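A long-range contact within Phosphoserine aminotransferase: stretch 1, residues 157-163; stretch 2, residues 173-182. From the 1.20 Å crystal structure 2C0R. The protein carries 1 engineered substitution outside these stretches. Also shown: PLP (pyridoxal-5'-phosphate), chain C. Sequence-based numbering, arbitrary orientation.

Stretch 1 157-163: AQFKAFP
Stretch 2 173-182: DMSSDILSRP

Arg181 is the centre of this contact. It reaches from the second stretch to the first, and most of what joins the two is arranged around its guanidinium. The stretches do not pair as strands: the nearest CA atoms lie 8.6 Å apart at Gln158 and Asp177 and 9.7 Å apart at Lys160 and Arg181, so side chains must span the gap. Together they bury 264 Å².

Stretch 1 begins as extended strand at Ala157 and Gln158 (phi/psi -150/133 at Gln158), continues through Phe159 at -72/138, bends at Lys160 (-91/-16), and extends again from Ala161 to Pro163. Stretch 2 is irregular but well braced. Met174 O accepts backbone hydrogen bonds from Asp177 N (3.1 Å) and Ile178 N (2.8 Å). A type II turn then runs from Asp177 to Ser180, with Ile178 at -64/138 and Leu179 at 57/33, closed by Ser180 N to Asp177 O at 3.0 Å. Ser180, with chi1 p, also donates its OG to Asp177 O at 2.6 Å. Beyond the turn, Arg181 is extended at -164/150, its CA-to-CB bond directed toward stretch 1.

Arg181 leaves the backbone with chi1 p (50°), then runs nearly straight through chi2 151° and chi3 173°, with chi4 at -155°. This long reach brings Arg181 NH2 to Phe159 O at a very short 2.5 Å, while Arg181 NH1 makes a weak bond to the same oxygen at 2.9 Å, with an N-H...O angle of 130°. The carbonyl lies near the guanidinium plane, where the N-H groups point. Arginine suits the place because its several donors can serve different partners: Arg181 NH1 also forms a salt bridge with Asp177 OD2 at 2.7 Å.

Asp177, chi1 p (75°) and chi2 2°, has its CA-to-CB bond toward stretch 1, and its OD2 accepts from Gln158 NE2 at 2.9 Å in an almost linear bond (170°). One carboxylate oxygen thus ties Gln158 to Arg181. Gln158 is stretched out, chi1 and chi2 both t and chi3 31°, delivering its amide to this buried site. An uncharged amide can donate here and still lie over one face of the guanidinium, Gln158 NE2 standing 3.8 Å from Arg181 CZ.

Over the opposite face of the guanidinium is Phe162, whose CZ comes within 3.5 Å of Arg181 NH1. Its CA-to-CB bond points toward stretch 2, and chi1 m (-54°) and chi2 113° place the ring tip obliquely against Arg181 NH1. Phe162 CZ also meets Met174 CE at 4.0 Å. The CA-to-CB bond of Met174 points sideways, but its m, t, t rotamer carries the flexible thioether chain closer, adding apolar contact beside the charged group.

Two waters complete the join. One accepts from Gln158 NE2 at 2.9 Å and donates to Ser180 OG at 2.7 Å; the other donates to Lys160 O at 3.0 Å and accepts from Arg181 NH2 at 3.2 Å. The CA-to-CB bond of Lys160 points away, its exposed side chain in the m, t, t, m rotamer.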

# COMPACT_ATOMS: atom_id res chain seq x y z
N ALA A 157 -5.27 -26.23 -2.79
CA ALA A 157 -6.46 -26.66 -3.48
C ALA A 157 -6.92 -25.51 -4.39
O ALA A 157 -6.71 -24.32 -4.08
CB ALA A 157 -7.60 -27.05 -2.55
N GLN A 158 -7.58 -25.84 -5.49
CA GLN A 158 -8.00 -24.83 -6.45
C GLN A 158 -9.27 -25.26 -7.17
O GLN A 158 -9.35 -26.41 -7.65
CB GLN A 158 -6.86 -24.64 -7.47
CG GLN A 158 -7.20 -23.52 -8.47
CD GLN A 158 -6.01 -23.38 -9.42
OE1 GLN A 158 -5.30 -24.38 -9.72
NE2 GLN A 158 -5.76 -22.15 -9.90
N PHE A 159 -10.23 -24.37 -7.28
CA PHE A 159 -11.39 -24.63 -8.13
C PHE A 159 -11.03 -24.54 -9.60
O PHE A 159 -10.32 -23.63 -10.01
CB PHE A 159 -12.52 -23.61 -7.89
CG PHE A 159 -13.25 -23.79 -6.59
CD1 PHE A 159 -13.07 -22.96 -5.51
CD2 PHE A 159 -14.16 -24.86 -6.44
CE1 PHE A 159 -13.76 -23.12 -4.32
CE2 PHE A 159 -14.86 -25.03 -5.24
CZ PHE A 159 -14.65 -24.17 -4.16
N LYS A 160 -11.58 -25.50 -10.34
CA LYS A 160 -11.41 -25.43 -11.80
C LYS A 160 -12.55 -24.67 -12.47
O LYS A 160 -12.45 -24.32 -13.62
CB LYS A 160 -11.40 -26.81 -12.44
CG LYS A 160 -10.32 -27.71 -11.82
CD LYS A 160 -10.40 -29.05 -12.59
CE LYS A 160 -9.92 -30.19 -11.70
NZ LYS A 160 -8.49 -30.01 -11.41
N ALA A 161 -13.64 -24.48 -11.76
CA ALA A 161 -14.83 -23.85 -12.32
C ALA A 161 -15.62 -23.25 -11.16
O ALA A 161 -15.46 -23.67 -10.01
CB ALA A 161 -15.71 -24.84 -13.06
N PHE A 162 -16.45 -22.29 -11.48
CA PHE A 162 -17.19 -21.48 -10.53
C PHE A 162 -18.69 -21.65 -10.76
O PHE A 162 -19.15 -21.90 -11.89
CB PHE A 162 -16.80 -20.01 -10.70
CG PHE A 162 -15.28 -19.85 -10.60
CD1 PHE A 162 -14.56 -19.47 -11.72
CD2 PHE A 162 -14.64 -20.07 -9.40
CE1 PHE A 162 -13.19 -19.29 -11.65
CE2 PHE A 162 -13.25 -19.93 -9.37
CZ PHE A 162 -12.51 -19.57 -10.48
N PRO A 163 -19.42 -21.50 -9.67
CA PRO A 163 -20.87 -21.74 -9.69
C PRO A 163 -21.59 -20.55 -10.31
O PRO A 163 -21.10 -19.42 -10.35
CB PRO A 163 -21.22 -21.81 -8.21
CG PRO A 163 -20.28 -20.78 -7.63
CD PRO A 163 -18.94 -21.07 -8.33
N ASP A 173 -12.05 -14.43 -4.07
CA ASP A 173 -10.67 -14.11 -3.71
C ASP A 173 -9.73 -14.90 -4.60
O ASP A 173 -9.55 -16.09 -4.38
CB ASP A 173 -10.44 -14.50 -2.25
CG ASP A 173 -9.01 -14.27 -1.78
OD1 ASP A 173 -8.16 -13.81 -2.57
OD2 ASP A 173 -8.76 -14.53 -0.58
N MET A 174 -9.18 -14.26 -5.62
CA MET A 174 -8.27 -14.88 -6.54
C MET A 174 -6.84 -14.44 -6.26
O MET A 174 -6.04 -14.43 -7.21
CB MET A 174 -8.67 -14.50 -7.96
CG MET A 174 -10.03 -15.00 -8.35
SD MET A 174 -10.34 -14.73 -10.12
CE MET A 174 -11.90 -15.62 -10.29
N SER A 175 -6.55 -14.08 -5.01
CA SER A 175 -5.19 -13.60 -4.77
C SER A 175 -4.07 -14.49 -5.32
O SER A 175 -3.12 -13.98 -5.94
CB SER A 175 -4.96 -13.46 -3.27
OG SER A 175 -5.82 -12.44 -2.73
N SER A 176 -4.19 -15.81 -5.14
CA SER A 176 -3.07 -16.65 -5.55
C SER A 176 -3.26 -17.28 -6.93
O SER A 176 -2.40 -18.09 -7.29
CB SER A 176 -2.79 -17.64 -4.45
OG SER A 176 -3.95 -18.35 -4.07
N ASP A 177 -4.27 -16.89 -7.71
CA ASP A 177 -4.32 -17.46 -9.07
C ASP A 177 -4.87 -16.47 -10.10
O ASP A 177 -5.08 -16.81 -11.26
CB ASP A 177 -5.06 -18.79 -9.15
CG ASP A 177 -6.58 -18.70 -9.05
OD1 ASP A 177 -7.14 -17.61 -8.95
OD2 ASP A 177 -7.19 -19.80 -9.08
N ILE A 178 -5.08 -15.18 -9.74
CA ILE A 178 -5.64 -14.28 -10.74
C ILE A 178 -4.71 -14.11 -11.91
O ILE A 178 -3.48 -13.95 -11.76
CB ILE A 178 -5.97 -12.91 -10.10
CG1 ILE A 178 -7.01 -12.18 -10.97
CG2 ILE A 178 -4.71 -12.11 -9.86
CD1 ILE A 178 -7.53 -10.91 -10.33
N LEU A 179 -5.26 -14.12 -13.10
CA LEU A 179 -4.53 -14.05 -14.37
C LEU A 179 -3.50 -15.17 -14.52
O LEU A 179 -2.50 -15.01 -15.21
CB LEU A 179 -3.87 -12.67 -14.58
CG LEU A 179 -4.75 -11.46 -14.35
CD1 LEU A 179 -3.97 -10.20 -14.77
CD2 LEU A 179 -6.08 -11.53 -15.11
N SER A 180 -3.85 -16.34 -13.95
CA SER A 180 -3.11 -17.57 -14.25
C SER A 180 -3.85 -18.40 -15.29
O SER A 180 -3.28 -19.37 -15.81
CB SER A 180 -2.93 -18.42 -13.01
OG SER A 180 -4.15 -18.89 -12.51
N ARG A 181 -5.08 -18.02 -15.58
CA ARG A 181 -5.93 -18.87 -16.39
C ARG A 181 -7.10 -18.04 -16.90
O ARG A 181 -7.51 -17.13 -16.19
CB ARG A 181 -6.46 -20.09 -15.61
CG ARG A 181 -7.08 -19.79 -14.26
CD ARG A 181 -8.17 -20.75 -13.78
NE ARG A 181 -8.50 -20.37 -12.39
CZ ARG A 181 -9.03 -21.24 -11.53
NH1 ARG A 181 -9.32 -20.90 -10.27
NH2 ARG A 181 -9.27 -22.49 -11.96
N PRO A 182 -7.64 -18.35 -18.05
CA PRO A 182 -8.87 -17.67 -18.49
C PRO A 182 -9.98 -18.01 -17.50
O PRO A 182 -10.09 -19.08 -16.92
CB PRO A 182 -9.18 -18.31 -19.84
CG PRO A 182 -7.90 -18.92 -20.29
CD PRO A 182 -7.17 -19.35 -19.03
N1 PLP C . -6.22 -14.54 0.18
C2 PLP C . -5.37 -15.44 -0.40
C2A PLP C . -6.01 -16.55 -1.24
C3 PLP C . -4.02 -15.33 -0.23
O3 PLP C . -3.16 -16.19 -0.85
C4 PLP C . -3.53 -14.25 0.48
C4A PLP C . -2.02 -14.12 0.67
C5 PLP C . -4.41 -13.40 1.12
C6 PLP C . -5.75 -13.48 0.91
C5A PLP C . -3.89 -12.30 2.05
O4P PLP C . -3.32 -11.24 1.28
P PLP C . -2.69 -9.95 1.96
O1P PLP C . -2.37 -9.02 0.81
O2P PLP C . -1.46 -10.45 2.67
O3P PLP C . -3.72 -9.42 2.89
O HOH W 1 -4.08 -21.60 -12.16
O HOH W 2 -10.09 -23.16 -15.01